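Local coordinates for protein hemoglobin chain d1 (Lumbricus terrestris, PDB 1X9F) that probably carries oxygen in an extracellular haemoglobin, binding it at the iron of a heme held inside a globin fold, at residues Phe104-Leu108 with Ile136-Lys140; Phe27-Trp32 with Ser63-Leu67; Glu1-Ser7 with Ala127-Cys131. All blocks are in the same frame, centred on the assembly; numbering follows the deposited sequence.

Interaction 1. Residues Phe104-Leu108 with Ile136-Lys140; sequences FDIFL and IDGIK. With HEM (protoporphyrin IX containing Fe), chain T.
With chi1 at -62°, Phe104 swings its ring back beside its own backbone N and sets it between the heme and Lys140, while Phe107 takes chi1 178° and drops its ring onto the heme edge one turn further on. Helices 101-119 and 125-139 are the pair lettered G and H in the globin fold, and the contact lines the vinyl and methyl edge of the heme, with Phe104 on the proximal side and Phe107 on the distal side. The evidence for a sandwich at Phe104 is direct: Lys140 CA lies over one face, 4.1 Å above the ring plane, and the heme methyl CMC lies over the opposite face, both offset toward the rim. Ile139 approaches the same ring obliquely, its side chain crossing at about a right angle with CG2 3.6 Å from Phe104 CE2. Ile139 also packs on His94, the axial ligand of the heme iron, and on Leu90 of helix 80-95, so the end of helix 125-139 reaches the proximal helix.

Ile136 is a knob in a hole formed by Phe104, Asp105, Phe107 and Leu108. Its CG1 sits 3.9 Å from Phe104 CB, and its CD1 runs on between Leu108 and the Phe107 ring, which it meets obliquely, toward the heme vinyl carbon CBB. The vinyl atom CAB in turn covers one face of Phe107, 3.7 Å above its plane.

At the outer rim the last residue supplies a charge network. The Lys140 chain bends at chi3 (-64°), carrying its ammonium between two carboxylates, Asp105 across the contact and Asp137 one turn back. NZ meets Asp137 OD1 at 3.2 Å, nearly along the C-O axis, whereas the bond from Lys140 NZ to Asp105 OD2, at 3.0 Å, uses the syn lone pair.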
# COMPACT_ATOMS: atom_id res chain seq x y z
N PHE D 104 -13.60 -22.58 -18.53
CA PHE D 104 -12.19 -22.77 -18.17
C PHE D 104 -11.32 -21.74 -18.86
O PHE D 104 -10.34 -21.26 -18.28
CB PHE D 104 -11.75 -24.20 -18.47
CG PHE D 104 -12.50 -25.22 -17.68
CD1 PHE D 104 -13.76 -25.64 -18.09
CD2 PHE D 104 -11.98 -25.72 -16.49
CE1 PHE D 104 -14.48 -26.55 -17.34
CE2 PHE D 104 -12.69 -26.64 -15.74
CZ PHE D 104 -13.94 -27.06 -16.16
N ASP D 105 -11.67 -21.39 -20.10
CA ASP D 105 -10.96 -20.33 -20.80
C ASP D 105 -11.09 -19.00 -20.08
O ASP D 105 -10.11 -18.26 -19.94
CB ASP D 105 -11.44 -20.20 -22.24
CG ASP D 105 -11.10 -21.42 -23.07
OD1 ASP D 105 -11.52 -21.47 -24.25
OD2 ASP D 105 -10.42 -22.37 -22.64
N ILE D 106 -12.30 -18.70 -19.61
CA ILE D 106 -12.54 -17.48 -18.84
C ILE D 106 -11.75 -17.57 -17.53
O ILE D 106 -11.17 -16.57 -17.08
CB ILE D 106 -14.05 -17.27 -18.57
CG1 ILE D 106 -14.79 -16.99 -19.88
CG2 ILE D 106 -14.27 -16.12 -17.56
CD1 ILE D 106 -16.22 -17.54 -19.92
N PHE D 107 -11.73 -18.75 -16.93
CA PHE D 107 -10.97 -18.95 -15.71
C PHE D 107 -9.51 -18.58 -15.92
O PHE D 107 -8.95 -17.79 -15.15
CB PHE D 107 -11.08 -20.40 -15.25
CG PHE D 107 -10.27 -20.69 -14.02
CD1 PHE D 107 -10.87 -20.69 -12.76
CD2 PHE D 107 -8.91 -20.98 -14.11
CE1 PHE D 107 -10.13 -20.96 -11.62
CE2 PHE D 107 -8.16 -21.25 -12.97
CZ PHE D 107 -8.77 -21.25 -11.73
N LEU D 108 -8.90 -19.16 -16.94
CA LEU D 108 -7.51 -18.89 -17.28
C LEU D 108 -7.28 -17.41 -17.52
O LEU D 108 -6.29 -16.86 -17.05
CB LEU D 108 -7.11 -19.70 -18.52
CG LEU D 108 -5.67 -19.54 -19.03
CD1 LEU D 108 -4.64 -19.88 -17.96
CD2 LEU D 108 -5.47 -20.42 -20.26
N ILE D 136 -5.70 -26.68 -18.06
CA ILE D 136 -7.08 -26.40 -18.46
C ILE D 136 -7.60 -27.42 -19.47
O ILE D 136 -8.73 -27.89 -19.32
CB ILE D 136 -7.23 -24.94 -18.95
CG1 ILE D 136 -7.88 -24.08 -17.87
CG2 ILE D 136 -8.10 -24.85 -20.19
CD1 ILE D 136 -6.94 -23.66 -16.78
N ASP D 137 -6.79 -27.78 -20.47
CA ASP D 137 -7.23 -28.72 -21.51
C ASP D 137 -7.53 -30.11 -20.97
O ASP D 137 -8.41 -30.80 -21.50
CB ASP D 137 -6.18 -28.85 -22.63
CG ASP D 137 -6.07 -27.59 -23.48
OD1 ASP D 137 -7.09 -26.88 -23.68
OD2 ASP D 137 -5.00 -27.22 -24.01
N GLY D 138 -6.81 -30.52 -19.93
CA GLY D 138 -7.01 -31.84 -19.33
C GLY D 138 -8.30 -31.95 -18.53
O GLY D 138 -8.77 -33.07 -18.25
N ILE D 139 -8.87 -30.82 -18.15
CA ILE D 139 -10.07 -30.81 -17.31
C ILE D 139 -11.27 -30.43 -18.14
O ILE D 139 -12.38 -30.94 -17.93
CB ILE D 139 -9.88 -29.83 -16.14
CG1 ILE D 139 -8.61 -30.17 -15.36
CG2 ILE D 139 -11.10 -29.87 -15.21
CD1 ILE D 139 -8.15 -29.08 -14.39
N LYS D 140 -11.04 -29.51 -19.08
CA LYS D 140 -12.06 -28.94 -19.96
C LYS D 140 -13.01 -29.99 -20.53
O LYS D 140 -12.64 -31.13 -20.80
CB LYS D 140 -11.38 -28.20 -21.12
CG LYS D 140 -12.24 -27.13 -21.77
CD LYS D 140 -11.58 -26.54 -23.01
CE LYS D 140 -10.28 -25.80 -22.66
NZ LYS D 140 -9.73 -25.07 -23.84
OXT LYS D 140 -14.19 -29.69 -20.74
CHA HEM T . -15.21 -28.30 -7.91
CHB HEM T . -10.61 -27.65 -9.37
CHC HEM T . -12.10 -24.57 -12.88
CHD HEM T . -16.76 -25.54 -11.62
C1A HEM T . -13.75 -28.31 -7.96
C2A HEM T . -13.06 -29.03 -7.00
C3A HEM T . -11.65 -28.87 -7.38
C4A HEM T . -11.78 -28.04 -8.59
CMA HEM T . -10.43 -29.43 -6.70
CAA HEM T . -13.64 -29.75 -5.82
CBA HEM T . -13.74 -31.25 -5.99
CGA HEM T . -14.22 -31.74 -4.64
O1A HEM T . -13.45 -31.70 -3.65
O2A HEM T . -15.40 -32.16 -4.56
C1B HEM T . -10.62 -26.74 -10.51
C2B HEM T . -9.44 -26.31 -11.08
C3B HEM T . -9.91 -25.46 -12.03
C4B HEM T . -11.28 -25.42 -12.00
CMB HEM T . -8.00 -26.68 -10.77
CAB HEM T . -9.08 -24.84 -12.85
CBB HEM T . -8.16 -24.42 -13.75
C1C HEM T . -13.57 -24.54 -12.81
C2C HEM T . -14.30 -23.72 -13.65
C3C HEM T . -15.59 -24.00 -13.31
C4C HEM T . -15.58 -24.92 -12.26
CMC HEM T . -13.81 -22.77 -14.73
CAC HEM T . -16.70 -23.27 -13.99
CBC HEM T . -18.04 -23.71 -13.91
C1D HEM T . -16.77 -26.47 -10.46
C2D HEM T . -17.94 -26.88 -9.83
C3D HEM T . -17.54 -27.66 -8.77
C4D HEM T . -16.07 -27.64 -8.89
CMD HEM T . -19.36 -26.55 -10.23
CAD HEM T . -18.36 -28.41 -7.75
CBD HEM T . -18.73 -27.53 -6.56
CGD HEM T . -19.50 -28.43 -5.62
O1D HEM T . -18.89 -29.37 -5.05
O2D HEM T . -20.71 -28.21 -5.46
NA HEM T . -13.05 -27.72 -8.95
NB HEM T . -11.77 -26.21 -11.02
NC HEM T . -14.31 -25.31 -11.96
ND HEM T . -15.61 -26.89 -9.90
FE HEM T . -13.69 -26.55 -10.48

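Interaction 2. Residues Phe27-Trp32 with Ser63-Leu67; sequences FGLELW and SQRVL. With CMO (carbon monoxide), chain U; HEM (protoporphyrin IX containing Fe), chain T.
The indole of Trp32 presents its edge, not a face, to the second helix: Val66 CG1 and Ser63 OG both lie near the ring plane, at different places along the rim. This is the crossing of the B and E helices of the globin fold, and the short axes measure it as nearly perpendicular, 98° between their directions at a closest approach of 9.5 Å. Trp32, with chi1 -74°, keeps CG beside its backbone N and sends the six-membered ring toward the distal side of the heme. Its CD1 stands 4.1 Å from Ser63 OG, and its CZ2 stands 4.2 Å from Val66 CG1. The bound carbon monoxide meets the same benzo end obliquely. Trp32 and Val66 both belong to the carbon monoxide pocket. His62, which hydrogen-bonds the ligand through NE2, and Phe46 complete the pocket; Phe46 and Phe59 also meet the indole edge-to-face.

Behind the pocket the helices close up where Gly28 has no side chain. Ser63 points its hydroxyl at that backbone, OG being anti to its own N, and lies 3.4 Å from Gly28 CA. The CA atoms of Gly28 and Ser63 are 5.6 Å apart, the nearest such pair of the two segments.

Leu67 forms the far end of the interface. Its side chain crosses that of Phe27 at a slant, placing a methyl at the ring edge rather than over a face, and Leu31 CD2 reaches the same methyl at 4.3 Å. Trp14 and Phe18 of helix 4-18 pack against Leu67 too, joining a third helix to the crossing. The methyl that touches both Phe27 and Leu31 is Leu67 CD1, 3.6 Å from Phe27 CE1.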
# COMPACT_ATOMS: atom_id res chain seq x y z
N PHE D 27 -6.82 -14.26 -2.35
CA PHE D 27 -6.49 -14.44 -3.76
C PHE D 27 -7.66 -15.10 -4.45
O PHE D 27 -8.13 -14.64 -5.50
CB PHE D 27 -5.22 -15.30 -3.88
CG PHE D 27 -4.82 -15.60 -5.30
CD1 PHE D 27 -5.41 -16.66 -5.99
CD2 PHE D 27 -3.85 -14.84 -5.94
CE1 PHE D 27 -5.05 -16.94 -7.30
CE2 PHE D 27 -3.47 -15.13 -7.25
CZ PHE D 27 -4.07 -16.18 -7.93
N GLY D 28 -8.15 -16.18 -3.83
CA GLY D 28 -9.25 -16.95 -4.39
C GLY D 28 -10.53 -16.15 -4.60
O GLY D 28 -11.21 -16.31 -5.61
N LEU D 29 -10.83 -15.31 -3.62
CA LEU D 29 -12.02 -14.47 -3.63
C LEU D 29 -11.93 -13.46 -4.77
O LEU D 29 -12.87 -13.31 -5.55
CB LEU D 29 -12.17 -13.75 -2.28
CG LEU D 29 -13.16 -12.59 -2.11
CD1 LEU D 29 -14.56 -13.11 -1.76
CD2 LEU D 29 -12.68 -11.63 -1.03
N GLU D 30 -10.79 -12.79 -4.85
CA GLU D 30 -10.55 -11.79 -5.89
C GLU D 30 -10.70 -12.42 -7.26
O GLU D 30 -11.31 -11.83 -8.16
CB GLU D 30 -9.17 -11.18 -5.74
CG GLU D 30 -8.93 -9.99 -6.66
CD GLU D 30 -7.55 -9.40 -6.51
OE1 GLU D 30 -6.93 -9.56 -5.43
OE2 GLU D 30 -7.06 -8.76 -7.47
N LEU D 31 -10.14 -13.62 -7.41
CA LEU D 31 -10.25 -14.39 -8.63
C LEU D 31 -11.70 -14.66 -9.00
O LEU D 31 -12.12 -14.29 -10.10
CB LEU D 31 -9.44 -15.69 -8.54
CG LEU D 31 -9.59 -16.74 -9.65
CD1 LEU D 31 -9.17 -16.18 -11.00
CD2 LEU D 31 -8.77 -17.99 -9.32
N TRP D 32 -12.46 -15.30 -8.11
CA TRP D 32 -13.85 -15.65 -8.43
C TRP D 32 -14.77 -14.47 -8.60
O TRP D 32 -15.72 -14.53 -9.38
CB TRP D 32 -14.44 -16.64 -7.43
CG TRP D 32 -13.87 -17.94 -7.66
CD1 TRP D 32 -12.92 -18.55 -6.91
CD2 TRP D 32 -14.12 -18.80 -8.77
NE1 TRP D 32 -12.58 -19.76 -7.47
CE2 TRP D 32 -13.31 -19.93 -8.62
CE3 TRP D 32 -14.98 -18.73 -9.88
CZ2 TRP D 32 -13.31 -20.98 -9.52
CZ3 TRP D 32 -14.98 -19.78 -10.79
CH2 TRP D 32 -14.16 -20.89 -10.60
N SER D 63 -13.59 -22.21 -2.98
CA SER D 63 -12.48 -21.42 -3.53
C SER D 63 -11.11 -22.01 -3.16
O SER D 63 -10.25 -22.20 -4.03
CB SER D 63 -12.61 -19.98 -3.03
OG SER D 63 -11.41 -19.25 -3.21
N GLN D 64 -10.93 -22.30 -1.87
CA GLN D 64 -9.70 -22.88 -1.36
C GLN D 64 -9.42 -24.25 -1.95
O GLN D 64 -8.27 -24.58 -2.25
CB GLN D 64 -9.73 -22.94 0.17
CG GLN D 64 -9.62 -21.58 0.81
CD GLN D 64 -8.48 -20.77 0.23
OE1 GLN D 64 -8.70 -19.94 -0.65
NE2 GLN D 64 -7.27 -21.03 0.71
N ARG D 65 -10.47 -25.05 -2.11
CA ARG D 65 -10.35 -26.37 -2.75
C ARG D 65 -9.85 -26.24 -4.19
O ARG D 65 -9.07 -27.08 -4.64
CB ARG D 65 -11.68 -27.14 -2.71
CG ARG D 65 -11.99 -27.73 -1.34
CD ARG D 65 -13.08 -28.79 -1.35
NE ARG D 65 -14.40 -28.26 -1.66
CZ ARG D 65 -15.21 -27.65 -0.79
NH1 ARG D 65 -14.85 -27.48 0.48
NH2 ARG D 65 -16.39 -27.21 -1.20
N VAL D 66 -10.29 -25.19 -4.88
CA VAL D 66 -9.86 -24.94 -6.26
C VAL D 66 -8.39 -24.57 -6.34
O VAL D 66 -7.66 -25.14 -7.13
CB VAL D 66 -10.66 -23.81 -6.89
CG1 VAL D 66 -10.16 -23.52 -8.32
CG2 VAL D 66 -12.13 -24.15 -6.87
N LEU D 67 -7.98 -23.59 -5.53
CA LEU D 67 -6.59 -23.16 -5.53
C LEU D 67 -5.66 -24.29 -5.12
O LEU D 67 -4.56 -24.43 -5.68
CB LEU D 67 -6.40 -21.95 -4.61
CG LEU D 67 -6.82 -20.54 -5.08
CD1 LEU D 67 -6.35 -20.24 -6.50
CD2 LEU D 67 -8.33 -20.35 -4.99
C CMO U . -13.61 -24.61 -9.30
O CMO U . -14.55 -23.67 -9.18
CHA HEM T . -15.21 -28.30 -7.91
CHB HEM T . -10.61 -27.65 -9.37
CHC HEM T . -12.10 -24.57 -12.88
CHD HEM T . -16.76 -25.54 -11.62
C1A HEM T . -13.75 -28.31 -7.96
C2A HEM T . -13.06 -29.03 -7.00
C3A HEM T . -11.65 -28.87 -7.38
C4A HEM T . -11.78 -28.04 -8.59
CMA HEM T . -10.43 -29.43 -6.70
CAA HEM T . -13.64 -29.75 -5.82
CBA HEM T . -13.74 -31.25 -5.99
CGA HEM T . -14.22 -31.74 -4.64
O1A HEM T . -13.45 -31.70 -3.65
O2A HEM T . -15.40 -32.16 -4.56
C1B HEM T . -10.62 -26.74 -10.51
C2B HEM T . -9.44 -26.31 -11.08
C3B HEM T . -9.91 -25.46 -12.03
C4B HEM T . -11.28 -25.42 -12.00
CMB HEM T . -8.00 -26.68 -10.77
CAB HEM T . -9.08 -24.84 -12.85
CBB HEM T . -8.16 -24.42 -13.75
C1C HEM T . -13.57 -24.54 -12.81
C2C HEM T . -14.30 -23.72 -13.65
C3C HEM T . -15.59 -24.00 -13.31
C4C HEM T . -15.58 -24.92 -12.26
CMC HEM T . -13.81 -22.77 -14.73
CAC HEM T . -16.70 -23.27 -13.99
CBC HEM T . -18.04 -23.71 -13.91
C1D HEM T . -16.77 -26.47 -10.46
C2D HEM T . -17.94 -26.88 -9.83
C3D HEM T . -17.54 -27.66 -8.77
C4D HEM T . -16.07 -27.64 -8.89
CMD HEM T . -19.36 -26.55 -10.23
CAD HEM T . -18.36 -28.41 -7.75
CBD HEM T . -18.73 -27.53 -6.56
CGD HEM T . -19.50 -28.43 -5.62
O1D HEM T . -18.89 -29.37 -5.05
O2D HEM T . -20.71 -28.21 -5.46
NA HEM T . -13.05 -27.72 -8.95
NB HEM T . -11.77 -26.21 -11.02
NC HEM T . -14.31 -25.31 -11.96
ND HEM T . -15.61 -26.89 -9.90
FE HEM T . -13.69 -26.55 -10.48

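Interaction 3. Residues Glu1-Ser7 with Ala127-Cys131; sequences ECLVTES and AWHDC
Residues 1-7 run against segment 127-131 of helix 125-139 in the opposite sense, since the CA atoms of Cys2 and Cys131 are 4.9 Å apart and those of Glu6 and Ala127 are 4.8 Å apart. Across this line Cys2 and Cys131 form a disulfide, with SG to SG at 2.0 Å and chi3 -84°, close to the relaxed value for such a bond. Cys2 swings its sulfur away from the backbone N (chi1 -155°), which carries it over to the helix. The pair makes a link from the N-terminal extension ahead of helix A to helix H, as in other extracellular annelid globins.

Ser7, Val10 and Leu77 pack round Cys131. Ser7 covers Cys131 SG from the first turn of helix 4-18, its CA 3.8 Å away. Glu6 lays its CB 3.7 Å from Ala127 CB, then extends past this methyl, so that its carboxylate reaches Asp130. The two carboxylate planes are turned 55° apart, and Glu6 OE1 comes to 3.0 Å from Asp130 OD1. Both atoms are acceptors and no hydrogen bond joins them.

Glu6 OE2 also takes a weak bond from Leu3 N, 3.4 Å long. Leu3 is the N-cap of helix 4-18, and Glu6 stands three residues on, so this resembles the N3-to-N-cap half of a capping box, without the reciprocal bond. An alanine in place of Glu6 is likely to leave Leu3 N without its weak side-chain acceptor and to uncover part of Ala127.

Two acidic groups brought close together would be expected to raise the affinity of at least one for a proton, although the N-terminal end of helix 4-18 may ease this for Glu6; the covalent bond, not the carboxylates, supplies the firm connection.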
# COMPACT_ATOMS: atom_id res chain seq x y z
N GLU D 1 2.58 -25.97 -24.80
CA GLU D 1 3.86 -26.71 -24.64
C GLU D 1 4.72 -26.08 -23.55
O GLU D 1 5.35 -25.03 -23.75
CB GLU D 1 4.62 -26.76 -25.97
CG GLU D 1 5.88 -27.61 -25.95
CD GLU D 1 6.70 -27.45 -27.21
OE1 GLU D 1 6.60 -26.39 -27.87
OE2 GLU D 1 7.45 -28.38 -27.55
N CYS D 2 4.73 -26.73 -22.39
CA CYS D 2 5.49 -26.27 -21.23
C CYS D 2 6.80 -27.03 -21.12
O CYS D 2 6.83 -28.15 -20.62
CB CYS D 2 4.67 -26.43 -19.94
SG CYS D 2 5.25 -25.26 -18.66
N LEU D 3 7.89 -26.42 -21.59
CA LEU D 3 9.20 -27.02 -21.41
C LEU D 3 9.67 -26.93 -19.95
O LEU D 3 8.92 -26.50 -19.07
CB LEU D 3 10.24 -26.43 -22.37
CG LEU D 3 10.52 -24.92 -22.46
CD1 LEU D 3 11.99 -24.70 -22.77
CD2 LEU D 3 9.65 -24.26 -23.53
N VAL D 4 10.91 -27.36 -19.71
CA VAL D 4 11.51 -27.42 -18.38
C VAL D 4 11.67 -26.05 -17.70
O VAL D 4 11.39 -25.92 -16.50
CB VAL D 4 12.89 -28.13 -18.41
CG1 VAL D 4 13.39 -28.44 -17.00
CG2 VAL D 4 12.83 -29.41 -19.25
N THR D 5 12.14 -25.06 -18.45
CA THR D 5 12.34 -23.73 -17.87
C THR D 5 11.01 -23.07 -17.53
O THR D 5 10.90 -22.38 -16.50
CB THR D 5 13.20 -22.82 -18.78
OG1 THR D 5 12.70 -22.87 -20.12
CG2 THR D 5 14.61 -23.36 -18.90
N GLU D 6 10.01 -23.28 -18.36
CA GLU D 6 8.73 -22.63 -18.14
C GLU D 6 7.98 -23.19 -16.93
O GLU D 6 7.44 -22.43 -16.13
CB GLU D 6 7.86 -22.71 -19.39
CG GLU D 6 8.45 -22.01 -20.61
CD GLU D 6 7.55 -22.14 -21.82
OE1 GLU D 6 7.49 -21.18 -22.63
OE2 GLU D 6 6.89 -23.19 -21.97
N SER D 7 7.97 -24.51 -16.80
CA SER D 7 7.31 -25.16 -15.67
C SER D 7 7.97 -24.75 -14.37
O SER D 7 7.30 -24.55 -13.35
CB SER D 7 7.35 -26.68 -15.82
OG SER D 7 8.67 -27.18 -15.71
N ALA D 127 5.15 -18.30 -20.21
CA ALA D 127 5.30 -19.56 -19.48
C ALA D 127 3.98 -19.99 -18.87
O ALA D 127 3.56 -21.13 -19.05
CB ALA D 127 6.38 -19.45 -18.41
N TRP D 128 3.32 -19.07 -18.16
CA TRP D 128 2.02 -19.37 -17.56
C TRP D 128 1.03 -19.86 -18.58
O TRP D 128 0.44 -20.93 -18.42
CB TRP D 128 1.45 -18.17 -16.83
CG TRP D 128 2.00 -18.10 -15.51
CD1 TRP D 128 3.14 -17.47 -15.15
CD2 TRP D 128 1.50 -18.74 -14.33
NE1 TRP D 128 3.37 -17.64 -13.81
CE2 TRP D 128 2.38 -18.42 -13.28
CE3 TRP D 128 0.37 -19.53 -14.05
CZ2 TRP D 128 2.18 -18.86 -11.97
CZ3 TRP D 128 0.18 -19.98 -12.74
CH2 TRP D 128 1.08 -19.64 -11.72
N HIS D 129 0.87 -19.07 -19.64
CA HIS D 129 -0.10 -19.38 -20.66
C HIS D 129 0.09 -20.76 -21.27
O HIS D 129 -0.86 -21.52 -21.40
CB HIS D 129 -0.08 -18.34 -21.75
CG HIS D 129 -1.33 -18.33 -22.57
ND1 HIS D 129 -2.47 -17.69 -22.15
CD2 HIS D 129 -1.63 -18.92 -23.75
CE1 HIS D 129 -3.42 -17.87 -23.05
NE2 HIS D 129 -2.94 -18.61 -24.03
N ASP D 130 1.33 -21.07 -21.65
CA ASP D 130 1.63 -22.39 -22.16
C ASP D 130 1.24 -23.42 -21.11
O ASP D 130 0.41 -24.30 -21.37
CB ASP D 130 3.13 -22.52 -22.46
CG ASP D 130 3.56 -21.71 -23.66
OD1 ASP D 130 4.78 -21.63 -23.91
OD2 ASP D 130 2.76 -21.13 -24.42
N CYS D 131 1.82 -23.26 -19.92
CA CYS D 131 1.75 -24.24 -18.84
C CYS D 131 0.36 -24.56 -18.30
O CYS D 131 -0.01 -25.73 -18.20
CB CYS D 131 2.64 -23.77 -17.70
SG CYS D 131 3.85 -24.99 -17.21

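How the interactions relate
From the N terminus, residues 1-7 open interaction 3, which closes only at 127-131 and so encloses most of the chain in a disulfide-sealed loop. Interaction 2 is nested inside it, closing a shorter loop between helices 21-38 and 57-75. Interaction 1 opens after that, at 104-108, and closes at 136-140, beyond 127-131; its segments therefore alternate with those of interaction 3, and the two cross while sharing helix 125-139. Interactions 1 and 2 lie in series along the sequence yet meet at the heme, where Phe107 packs on Trp32, Leu31 and Val66. Interactions 2 and 3 do not touch, their nearest atoms being about 7 Å apart.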